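Local coordinates for putative ABC transporter, ATP-binding protein ComA (Streptococcus mutans, PDB 3K8U) that forms the peptidase domain of a putative ABC transporter, a papain-like fold of the C39 peptidase family in which helices pack against an antiparallel sheet, at residues A[7-12]-A[25-30]; A[19-24]-A[111-116]. All blocks are in the same frame, centred on the assembly; numbering follows the deposited sequence.

Contact 1 (A[7-12]-A[25-30])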
# COMPACT_ATOMS: atom_id res chain seq x y z
N LYS A 7 2.06 11.13 -3.59
CA LYS A 7 2.76 10.42 -4.66
C LYS A 7 2.33 8.97 -4.78
O LYS A 7 2.30 8.22 -3.80
CB LYS A 7 4.27 10.55 -4.47
CG LYS A 7 4.79 11.97 -4.71
CD LYS A 7 6.26 12.13 -4.36
CE LYS A 7 6.47 12.14 -2.86
NZ LYS A 7 7.89 12.45 -2.50
N LEU A 8 1.96 8.59 -6.00
CA LEU A 8 1.53 7.23 -6.27
C LEU A 8 2.10 6.73 -7.58
O LEU A 8 1.98 7.38 -8.62
CB LEU A 8 0.00 7.15 -6.35
CG LEU A 8 -0.55 5.80 -6.83
CD1 LEU A 8 -0.50 4.76 -5.72
CD2 LEU A 8 -1.96 5.98 -7.30
N VAL A 9 2.74 5.57 -7.52
CA VAL A 9 3.30 4.93 -8.71
C VAL A 9 2.25 3.90 -9.11
O VAL A 9 2.01 2.93 -8.38
CB VAL A 9 4.64 4.23 -8.40
CG1 VAL A 9 5.16 3.52 -9.65
CG2 VAL A 9 5.67 5.24 -7.91
N PRO A 10 1.55 4.14 -10.23
CA PRO A 10 0.52 3.21 -10.69
C PRO A 10 1.08 1.94 -11.33
O PRO A 10 2.23 1.90 -11.74
CB PRO A 10 -0.26 4.05 -11.70
CG PRO A 10 0.81 4.90 -12.31
CD PRO A 10 1.64 5.31 -11.11
N GLN A 11 0.27 0.89 -11.34
CA GLN A 11 0.66 -0.37 -11.96
C GLN A 11 0.20 -0.34 -13.41
O GLN A 11 -0.62 0.49 -13.80
CB GLN A 11 -0.00 -1.55 -11.24
CG GLN A 11 -1.51 -1.64 -11.45
CD GLN A 11 -2.16 -2.74 -10.63
OE1 GLN A 11 -2.92 -2.47 -9.71
NE2 GLN A 11 -1.86 -4.00 -10.97
N ILE A 12 0.78 -1.23 -14.22
CA ILE A 12 0.39 -1.38 -15.62
C ILE A 12 0.01 -2.85 -15.76
O ILE A 12 -1.12 -3.17 -16.13
CB ILE A 12 1.53 -1.00 -16.60
CG1 ILE A 12 1.94 0.46 -16.40
CG2 ILE A 12 1.06 -1.21 -18.04
CD1 ILE A 12 3.13 0.90 -17.24
N VAL A 25 5.41 4.33 -1.62
CA VAL A 25 5.88 4.69 -0.28
C VAL A 25 7.36 5.09 -0.32
O VAL A 25 7.75 6.10 0.26
CB VAL A 25 5.67 3.54 0.72
CG1 VAL A 25 6.32 3.87 2.06
CG2 VAL A 25 4.18 3.30 0.92
N ALA A 26 8.16 4.31 -1.04
CA ALA A 26 9.58 4.59 -1.17
C ALA A 26 9.81 5.99 -1.76
O ALA A 26 10.69 6.72 -1.31
CB ALA A 26 10.26 3.53 -2.03
N LYS A 27 8.97 6.36 -2.73
CA LYS A 27 9.06 7.66 -3.38
C LYS A 27 8.76 8.79 -2.40
O LYS A 27 9.32 9.89 -2.52
CB LYS A 27 8.10 7.72 -4.58
CG LYS A 27 8.36 8.89 -5.51
CD LYS A 27 7.55 8.77 -6.80
CE LYS A 27 7.93 9.88 -7.77
NZ LYS A 27 7.23 9.76 -9.08
N HIS A 28 7.88 8.53 -1.43
CA HIS A 28 7.54 9.52 -0.42
C HIS A 28 8.79 9.86 0.40
O HIS A 28 9.01 11.01 0.76
CB HIS A 28 6.44 8.99 0.51
CG HIS A 28 6.18 9.87 1.70
ND1 HIS A 28 6.70 9.60 2.95
CD2 HIS A 28 5.48 11.01 1.83
CE1 HIS A 28 6.33 10.54 3.79
NE2 HIS A 28 5.59 11.41 3.14
N TYR A 29 9.61 8.84 0.65
CA TYR A 29 10.84 9.01 1.41
C TYR A 29 12.06 9.38 0.55
O TYR A 29 13.20 9.20 0.97
CB TYR A 29 11.12 7.76 2.25
CG TYR A 29 10.09 7.53 3.33
CD1 TYR A 29 9.94 8.43 4.38
CD2 TYR A 29 9.25 6.41 3.30
CE1 TYR A 29 8.99 8.23 5.38
CE2 TYR A 29 8.29 6.20 4.29
CZ TYR A 29 8.17 7.12 5.33
OH TYR A 29 7.22 6.92 6.31
N GLY A 30 11.80 9.87 -0.66
CA GLY A 30 12.87 10.29 -1.55
C GLY A 30 13.55 9.28 -2.45
O GLY A 30 14.41 9.66 -3.25

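Contact 2 (A[19-24]-A[111-116])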
# COMPACT_ATOMS: atom_id res chain seq x y z
N PRO A 19 4.38 -4.29 -6.07
CA PRO A 19 5.54 -3.48 -6.44
C PRO A 19 5.16 -2.00 -6.50
O PRO A 19 5.92 -1.13 -6.07
CB PRO A 19 5.89 -4.01 -7.83
CG PRO A 19 5.57 -5.45 -7.71
CD PRO A 19 4.26 -5.46 -6.95
N ALA A 20 3.95 -1.71 -6.99
CA ALA A 20 3.46 -0.34 -7.11
C ALA A 20 3.30 0.39 -5.78
O ALA A 20 3.76 1.53 -5.64
CB ALA A 20 2.16 -0.29 -7.90
N VAL A 21 2.64 -0.23 -4.80
CA VAL A 21 2.48 0.43 -3.50
C VAL A 21 3.82 0.62 -2.80
O VAL A 21 4.05 1.65 -2.17
CB VAL A 21 1.46 -0.28 -2.55
CG1 VAL A 21 0.08 -0.29 -3.18
CG2 VAL A 21 1.91 -1.70 -2.21
N LEU A 22 4.73 -0.34 -2.96
CA LEU A 22 6.04 -0.23 -2.34
C LEU A 22 6.81 0.92 -2.98
O LEU A 22 7.43 1.72 -2.28
CB LEU A 22 6.82 -1.55 -2.47
CG LEU A 22 8.24 -1.57 -1.87
CD1 LEU A 22 8.21 -1.13 -0.41
CD2 LEU A 22 8.83 -2.96 -2.00
N ALA A 23 6.75 1.02 -4.31
CA ALA A 23 7.43 2.10 -5.03
C ALA A 23 6.85 3.46 -4.60
O ALA A 23 7.59 4.44 -4.44
CB ALA A 23 7.27 1.92 -6.54
N SER A 24 5.54 3.49 -4.37
CA SER A 24 4.86 4.72 -3.95
C SER A 24 5.37 5.22 -2.61
O SER A 24 5.72 6.40 -2.47
CB SER A 24 3.35 4.49 -3.88
OG SER A 24 2.82 4.11 -5.14
N GLY A 111 -4.39 5.59 -2.21
CA GLY A 111 -3.70 5.51 -3.49
C GLY A 111 -3.85 4.10 -4.01
O GLY A 111 -3.32 3.15 -3.43
N ASP A 112 -4.66 3.96 -5.05
CA ASP A 112 -4.89 2.66 -5.66
C ASP A 112 -4.07 2.58 -6.95
O ASP A 112 -4.33 3.33 -7.89
CB ASP A 112 -6.39 2.50 -5.97
CG ASP A 112 -6.74 1.17 -6.61
OD1 ASP A 112 -5.84 0.36 -6.91
OD2 ASP A 112 -7.94 0.92 -6.84
N PRO A 113 -3.08 1.67 -7.02
CA PRO A 113 -2.22 1.50 -8.20
C PRO A 113 -2.99 1.30 -9.51
O PRO A 113 -2.44 1.53 -10.59
CB PRO A 113 -1.39 0.27 -7.84
CG PRO A 113 -1.24 0.42 -6.34
CD PRO A 113 -2.65 0.77 -5.94
N ASP A 114 -4.24 0.86 -9.42
CA ASP A 114 -5.11 0.68 -10.60
C ASP A 114 -5.05 2.05 -11.30
O ASP A 114 -5.45 3.06 -10.72
CB ASP A 114 -6.54 0.37 -10.12
CG ASP A 114 -7.55 0.24 -11.26
OD1 ASP A 114 -7.37 0.83 -12.35
OD2 ASP A 114 -8.58 -0.42 -11.03
N PRO A 115 -4.54 2.09 -12.55
CA PRO A 115 -4.43 3.35 -13.29
C PRO A 115 -5.73 4.10 -13.59
O PRO A 115 -5.69 5.28 -13.94
CB PRO A 115 -3.65 2.95 -14.55
CG PRO A 115 -4.01 1.52 -14.74
CD PRO A 115 -3.99 0.97 -13.33
N SER A 116 -6.86 3.43 -13.42
CA SER A 116 -8.16 4.06 -13.64
C SER A 116 -8.72 4.63 -12.33
O SER A 116 -9.81 5.22 -12.32
CB SER A 116 -9.15 3.07 -14.27
OG SER A 116 -9.57 2.06 -13.37

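Contact 1 (A[7-12]-A[25-30])
The irregular chain at 7-12 passes the last turn of helix 17-28 and comes nearest to it at K7 and H28, whose CA atoms stand 6.5 Å apart. K7 closes this gap with a single polar grip on the helix: its NZ donates to the carbonyl O of K27 over 2.9 Å. The ammonium group does not approach in the plane of that carbonyl but from above it, 39° out, with a C=O...donor angle of 124°. A bend in the lysine chain at chi3 (-73°) carries CE and NZ round to this spot, where NZ also lies 3.6 Å from CA of H28.

The accepting oxygen belongs to a helix terminus of the Schellman type. G30, with positive phi, is the C' residue; its N donates to the same O of K27 over 3.1 Å, and S31 N reaches back to O of A26. K7 and G30 therefore hold the K27 carbonyl from opposite faces, a clear example of a helix end in which the turn supplies one donor to a carbonyl and a side chain from 20 residues earlier in the chain supplies the other.

Around this bond the two lysines use their methylenes as apolar surface. They cross at about a right angle, CD of K7 meeting CG of K27 at 4.0 Å, while the extended chain of K27 runs on past V9, whose CG2 lies 4.2 Å from CD of K27. Within 25-30, H28 sets the edge of its imidazole over the ring of Y29, with ND1 3.5 Å above the phenol plane and over its centre. The loop is also held by the sheet: the backbone O of K7 accepts from the hydroxyl of Y101, on strand 93-104.

Contact 2 (A[19-24]-A[111-116])
P113 supplies about half of the buried surface here, lodging its ring against two consecutive residues of helix 17-28, A20 and V21. The methyl of A20 points at the ring, its CB resting on CB of P113 at 3.6 Å, with CG of P113 a little farther off at 3.8 Å. V21 comes in obliquely along the neighbouring part of the ring: its CG1, anti to the carbonyl carbon (chi1 -62°), presses on CG of P113 at 3.5 Å, closer than carbon atoms usually pack, and lies 4.0 Å from CD. The proline is thus met at CB, CG and CD by two small apolar side chains, all buried.

Such a join between the first long helix and the antiparallel sheet belongs to the core of the papain-like fold. P113 follows directly on strand 107-112, at the point where the chain leaves the sheet, and V21 also touches Y97 and V99 on the adjacent strand 93-104.

Local bonds accompany the packing on both sides. In the helix, S24 folds its hydroxyl back onto the carbonyl of A20, OG donating to O over 2.8 Å from 36° above the carbonyl plane, while S24 N reaches that oxygen from the opposite face. After the strand, two Asx turns succeed one another. D112 OD1 accepts from D114 N at 3.0 Å, so that the first turn brackets P113; D114 OD1 then takes both N and OG of S116 on one face of its carboxylate. OD1 of D112 has a second partner in NE2 of H96, on strand 93-104.

How the contacts relate
Both contacts draw on helix 17-28, but at different depths. Contact 2 uses its middle turns and is wholly buried and apolar; contact 1 lies at its C-terminal end on the surface, where lysine methylenes and one charged-donor bond do the work. Their segments alternate along the chain and touch directly, so the 7-12 loop runs beside both partners of contact 2. V9 N donates to S24 OG over 2.8 Å, tying the loop to the helix, and Q11 N donates to the carbonyl O of P113 over 2.9 Å, tying it to the turn after strand 107-112. V9 O also packs against A20 CB at 3.3 Å.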